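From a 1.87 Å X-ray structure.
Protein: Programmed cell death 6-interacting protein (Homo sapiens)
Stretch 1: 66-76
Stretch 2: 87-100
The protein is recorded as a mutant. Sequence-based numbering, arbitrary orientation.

Stretch 1 66-76: ELSKLRRAAVG
Stretch 2, residues 87-100: ETLLRYYDQICSIE

Two helices of one chain, the first running from 66 through Ala-74 and the second through 97, pack with N-to-C directions 137° apart (signed crossing angle -137°) and axes 8.5 Å apart at closest approach. Both begin earlier in the chain and keep phi/psi near -63/-41 over most of their length, held by i to i+4 backbone bonds such as Leu-70 N to Glu-66 O and Tyr-92 N to Thr-88 O, each 2.9 Å. The register runs in opposite senses: CA to CA, Leu-67 lies 7.9 Å from Gln-95, Leu-70 6.5 Å from Tyr-92 and Ala-74 4.8 Å from Leu-89, so the backbones draw together toward Ala-74. The contact buries 592 Å², both sides summed.

Tyr-92 covers the most surface. Its CA-to-CB bond points toward the first helix, and with chi1 t (177°) and chi2 65° the ring fits as a knob among Leu-67, Leu-70, Arg-71 and Ala-74. Arg-71 CA lies over one ring face, 4.0 Å from the centroid of the Tyr-92 ring and 21° off its normal, a CH-pi contact that sets the ring against the backbone of the first helix. Leu-67 CD1 meets the ring edge, 3.9 Å from Tyr-92 CE1, while Ala-74 CB reaches Tyr-92 CB at 3.7 Å. The extended Arg-71 side chain (chi1 to chi3 all t, chi4 -90°) brings its CD to 3.2 Å and its NE to 3.3 Å from Tyr-92 OH, which lies at the guanidinium edge, near its plane.

Leu-70 is the reciprocal knob, chi1 t (173°) and chi2 p (57°), seated among Thr-88, Arg-91, Tyr-92 and Gln-95. Its CG is 3.8 Å from Tyr-92 CD1; its CD1 is 3.8 Å from Thr-88 CG2, and its CD2 lies over one face of the Arg-91 guanidinium, 3.8 Å from Arg-91 NE. This last contact pairs a methyl with the flat, poorly solvated face of a charged group.

Leu-67 (t, p) starts sideways, but its end swings in: CD1 is 3.6 Å from Gln-95 CG, and CD2 is 3.5 Å from CD1 of the poorly ordered Ile-99, just beyond the helix. Toward the other end, Leu-89 (chi1 -103°, between wells; chi2 t) places CD2 4.1 Å from Ala-74 CB and 4.0 Å from Val-75 CG1. No clear hydrogen bond crosses the interface; apolar packing dominates it.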

# COMPACT_ATOMS: atom_id res chain seq x y z
N GLU A 66 10.67 -19.32 -22.64
CA GLU A 66 9.42 -18.81 -22.10
C GLU A 66 9.64 -17.89 -20.92
O GLU A 66 8.83 -17.00 -20.67
CB GLU A 66 8.50 -19.97 -21.70
CG GLU A 66 7.82 -20.65 -22.88
CD GLU A 66 6.97 -19.69 -23.70
OE1 GLU A 66 7.29 -19.47 -24.88
OE2 GLU A 66 5.98 -19.16 -23.15
N LEU A 67 10.74 -18.08 -20.18
CA LEU A 67 11.00 -17.21 -19.04
C LEU A 67 11.46 -15.83 -19.49
O LEU A 67 11.05 -14.81 -18.92
CB LEU A 67 12.05 -17.84 -18.11
CG LEU A 67 12.37 -16.90 -16.94
CD1 LEU A 67 11.12 -16.62 -16.11
CD2 LEU A 67 13.49 -17.45 -16.08
N SER A 68 12.32 -15.78 -20.51
CA SER A 68 12.73 -14.49 -21.07
C SER A 68 11.53 -13.75 -21.64
O SER A 68 11.40 -12.53 -21.46
CB SER A 68 13.80 -14.70 -22.14
OG SER A 68 14.49 -13.48 -22.40
N LYS A 69 10.64 -14.47 -22.33
CA LYS A 69 9.40 -13.87 -22.81
C LYS A 69 8.57 -13.34 -21.66
O LYS A 69 8.01 -12.24 -21.74
CB LYS A 69 8.62 -14.90 -23.63
CG LYS A 69 7.21 -14.50 -24.01
CD LYS A 69 6.56 -15.60 -24.83
CE LYS A 69 5.09 -15.32 -25.13
NZ LYS A 69 4.48 -16.40 -25.95
N LEU A 70 8.48 -14.11 -20.57
CA LEU A 70 7.70 -13.69 -19.41
C LEU A 70 8.27 -12.42 -18.79
O LEU A 70 7.51 -11.56 -18.35
CB LEU A 70 7.64 -14.81 -18.37
CG LEU A 70 6.98 -14.47 -17.03
CD1 LEU A 70 5.56 -13.96 -17.24
CD2 LEU A 70 7.00 -15.67 -16.09
N ARG A 71 9.60 -12.29 -18.76
CA ARG A 71 10.19 -11.07 -18.21
C ARG A 71 9.79 -9.86 -19.04
O ARG A 71 9.42 -8.81 -18.49
CB ARG A 71 11.72 -11.19 -18.15
CG ARG A 71 12.34 -9.97 -17.47
CD ARG A 71 13.87 -9.99 -17.43
NE ARG A 71 14.34 -9.06 -16.41
CZ ARG A 71 14.62 -7.78 -16.62
NH1 ARG A 71 15.04 -7.01 -15.62
NH2 ARG A 71 14.49 -7.26 -17.84
N ARG A 72 9.87 -9.97 -20.37
CA ARG A 72 9.48 -8.86 -21.23
C ARG A 72 8.02 -8.46 -20.99
O ARG A 72 7.70 -7.27 -20.95
CB ARG A 72 9.70 -9.23 -22.70
CG ARG A 72 11.17 -9.46 -23.07
CD ARG A 72 11.36 -9.53 -24.58
NE ARG A 72 10.76 -10.71 -25.18
CZ ARG A 72 11.38 -11.87 -25.34
NH1 ARG A 72 12.64 -12.01 -24.95
NH2 ARG A 72 10.75 -12.90 -25.90
N ALA A 73 7.14 -9.44 -20.79
CA ALA A 73 5.74 -9.13 -20.53
C ALA A 73 5.52 -8.53 -19.14
O ALA A 73 4.61 -7.72 -18.95
CB ALA A 73 4.88 -10.38 -20.72
N ALA A 74 6.33 -8.92 -18.15
CA ALA A 74 6.12 -8.46 -16.79
C ALA A 74 6.73 -7.08 -16.52
O ALA A 74 6.16 -6.29 -15.76
CB ALA A 74 6.70 -9.45 -15.78
N VAL A 75 7.89 -6.77 -17.11
CA VAL A 75 8.60 -5.55 -16.77
C VAL A 75 9.02 -4.74 -17.98
O VAL A 75 9.68 -3.71 -17.82
CB VAL A 75 9.82 -5.84 -15.87
CG1 VAL A 75 9.37 -6.40 -14.51
CG2 VAL A 75 10.79 -6.79 -16.54
N GLY A 76 8.66 -5.15 -19.20
CA GLY A 76 9.05 -4.41 -20.38
C GLY A 76 8.01 -3.44 -20.90
O GLY A 76 8.35 -2.47 -21.58
N GLU A 87 -1.15 -10.14 -12.40
CA GLU A 87 -0.89 -11.57 -12.36
C GLU A 87 0.36 -11.94 -13.15
O GLU A 87 1.09 -12.85 -12.76
CB GLU A 87 -2.10 -12.35 -12.87
CG GLU A 87 -3.24 -12.46 -11.87
CD GLU A 87 -2.83 -13.20 -10.60
OE1 GLU A 87 -2.02 -14.15 -10.69
OE2 GLU A 87 -3.31 -12.82 -9.51
N THR A 88 0.63 -11.24 -14.26
CA THR A 88 1.86 -11.49 -15.00
C THR A 88 3.08 -11.11 -14.17
O THR A 88 4.07 -11.87 -14.11
CB THR A 88 1.85 -10.71 -16.32
OG1 THR A 88 0.73 -11.14 -17.11
CG2 THR A 88 3.14 -10.97 -17.09
N LEU A 89 3.04 -9.96 -13.50
CA LEU A 89 4.10 -9.60 -12.57
C LEU A 89 4.23 -10.62 -11.46
O LEU A 89 5.33 -11.08 -11.14
CB LEU A 89 3.84 -8.21 -11.99
CG LEU A 89 4.68 -7.09 -12.58
CD1 LEU A 89 4.23 -5.75 -12.04
CD2 LEU A 89 6.16 -7.33 -12.29
N LEU A 90 3.10 -10.98 -10.84
CA LEU A 90 3.12 -11.96 -9.76
C LEU A 90 3.69 -13.29 -10.24
O LEU A 90 4.51 -13.91 -9.56
CB LEU A 90 1.71 -12.18 -9.21
CG LEU A 90 1.08 -10.95 -8.56
CD1 LEU A 90 -0.33 -11.27 -8.11
CD2 LEU A 90 1.94 -10.47 -7.41
N ARG A 91 3.27 -13.73 -11.43
CA ARG A 91 3.79 -14.97 -11.98
C ARG A 91 5.29 -14.90 -12.19
O ARG A 91 6.02 -15.85 -11.88
CB ARG A 91 3.08 -15.30 -13.29
CG ARG A 91 3.58 -16.59 -13.94
CD ARG A 91 3.11 -16.75 -15.38
NE ARG A 91 3.85 -17.80 -16.06
CZ ARG A 91 3.78 -18.05 -17.37
NH1 ARG A 91 2.99 -17.31 -18.14
NH2 ARG A 91 4.50 -19.02 -17.90
N TYR A 92 5.79 -13.77 -12.70
CA TYR A 92 7.22 -13.66 -12.94
C TYR A 92 8.00 -13.64 -11.63
O TYR A 92 9.11 -14.18 -11.56
CB TYR A 92 7.52 -12.42 -13.79
CG TYR A 92 8.99 -12.18 -14.04
CD1 TYR A 92 9.74 -13.08 -14.79
CD2 TYR A 92 9.63 -11.06 -13.52
CE1 TYR A 92 11.09 -12.86 -15.02
CE2 TYR A 92 10.99 -10.84 -13.74
CZ TYR A 92 11.71 -11.75 -14.49
OH TYR A 92 13.05 -11.54 -14.72
N TYR A 93 7.44 -13.04 -10.57
CA TYR A 93 8.09 -13.12 -9.26
C TYR A 93 8.15 -14.55 -8.76
O TYR A 93 9.18 -14.99 -8.24
CB TYR A 93 7.37 -12.23 -8.24
CG TYR A 93 8.02 -12.26 -6.88
CD1 TYR A 93 9.16 -11.52 -6.63
CD2 TYR A 93 7.49 -13.03 -5.85
CE1 TYR A 93 9.77 -11.54 -5.39
CE2 TYR A 93 8.09 -13.06 -4.60
CZ TYR A 93 9.23 -12.31 -4.38
OH TYR A 93 9.83 -12.33 -3.14
N ASP A 94 7.05 -15.30 -8.89
CA ASP A 94 7.06 -16.70 -8.48
C ASP A 94 8.10 -17.50 -9.26
O ASP A 94 8.80 -18.34 -8.68
CB ASP A 94 5.68 -17.33 -8.69
CG ASP A 94 4.66 -16.87 -7.66
OD1 ASP A 94 5.06 -16.29 -6.64
OD2 ASP A 94 3.45 -17.12 -7.88
N GLN A 95 8.24 -17.23 -10.56
CA GLN A 95 9.14 -18.03 -11.37
C GLN A 95 10.59 -17.79 -10.97
O GLN A 95 11.37 -18.75 -10.83
CB GLN A 95 8.93 -17.72 -12.85
CG GLN A 95 9.49 -18.78 -13.79
CD GLN A 95 8.95 -20.16 -13.50
OE1 GLN A 95 7.88 -20.54 -13.98
NE2 GLN A 95 9.69 -20.92 -12.70
N ILE A 96 10.97 -16.53 -10.73
CA ILE A 96 12.35 -16.22 -10.35
C ILE A 96 12.69 -16.83 -8.99
O ILE A 96 13.78 -17.39 -8.81
CB ILE A 96 12.56 -14.70 -10.36
CG1 ILE A 96 12.29 -14.13 -11.76
CG2 ILE A 96 13.96 -14.35 -9.89
CD1 ILE A 96 13.23 -14.64 -12.82
N CYS A 97 11.78 -16.72 -8.02
CA CYS A 97 12.05 -17.35 -6.72
C CYS A 97 12.25 -18.85 -6.87
O CYS A 97 13.13 -19.43 -6.22
CB CYS A 97 10.91 -17.04 -5.75
SG CYS A 97 10.74 -15.28 -5.40
N SER A 98 11.48 -19.50 -7.74
CA SER A 98 11.55 -20.94 -7.93
C SER A 98 12.78 -21.39 -8.71
O SER A 98 12.97 -22.59 -8.90
CB SER A 98 10.30 -21.44 -8.66
OG SER A 98 9.16 -21.40 -7.82
N ILE A 99 13.63 -20.46 -9.14
CA ILE A 99 14.76 -20.78 -10.00
C ILE A 99 16.10 -20.59 -9.30
O ILE A 99 17.05 -21.31 -9.62
CB ILE A 99 14.68 -19.93 -11.29
CG1 ILE A 99 13.66 -20.55 -12.24
CG2 ILE A 99 16.03 -19.79 -11.97
CD1 ILE A 99 13.30 -19.67 -13.39
N GLU A 100 16.18 -19.69 -8.32
CA GLU A 100 17.41 -19.50 -7.55
C GLU A 100 18.04 -20.80 -7.07
O GLU A 100 19.27 -20.94 -7.21
CB GLU A 100 17.11 -18.56 -6.36
CG GLU A 100 18.27 -18.43 -5.39
CD GLU A 100 17.94 -17.50 -4.23
OE1 GLU A 100 16.81 -16.97 -4.19
OE2 GLU A 100 18.82 -17.29 -3.37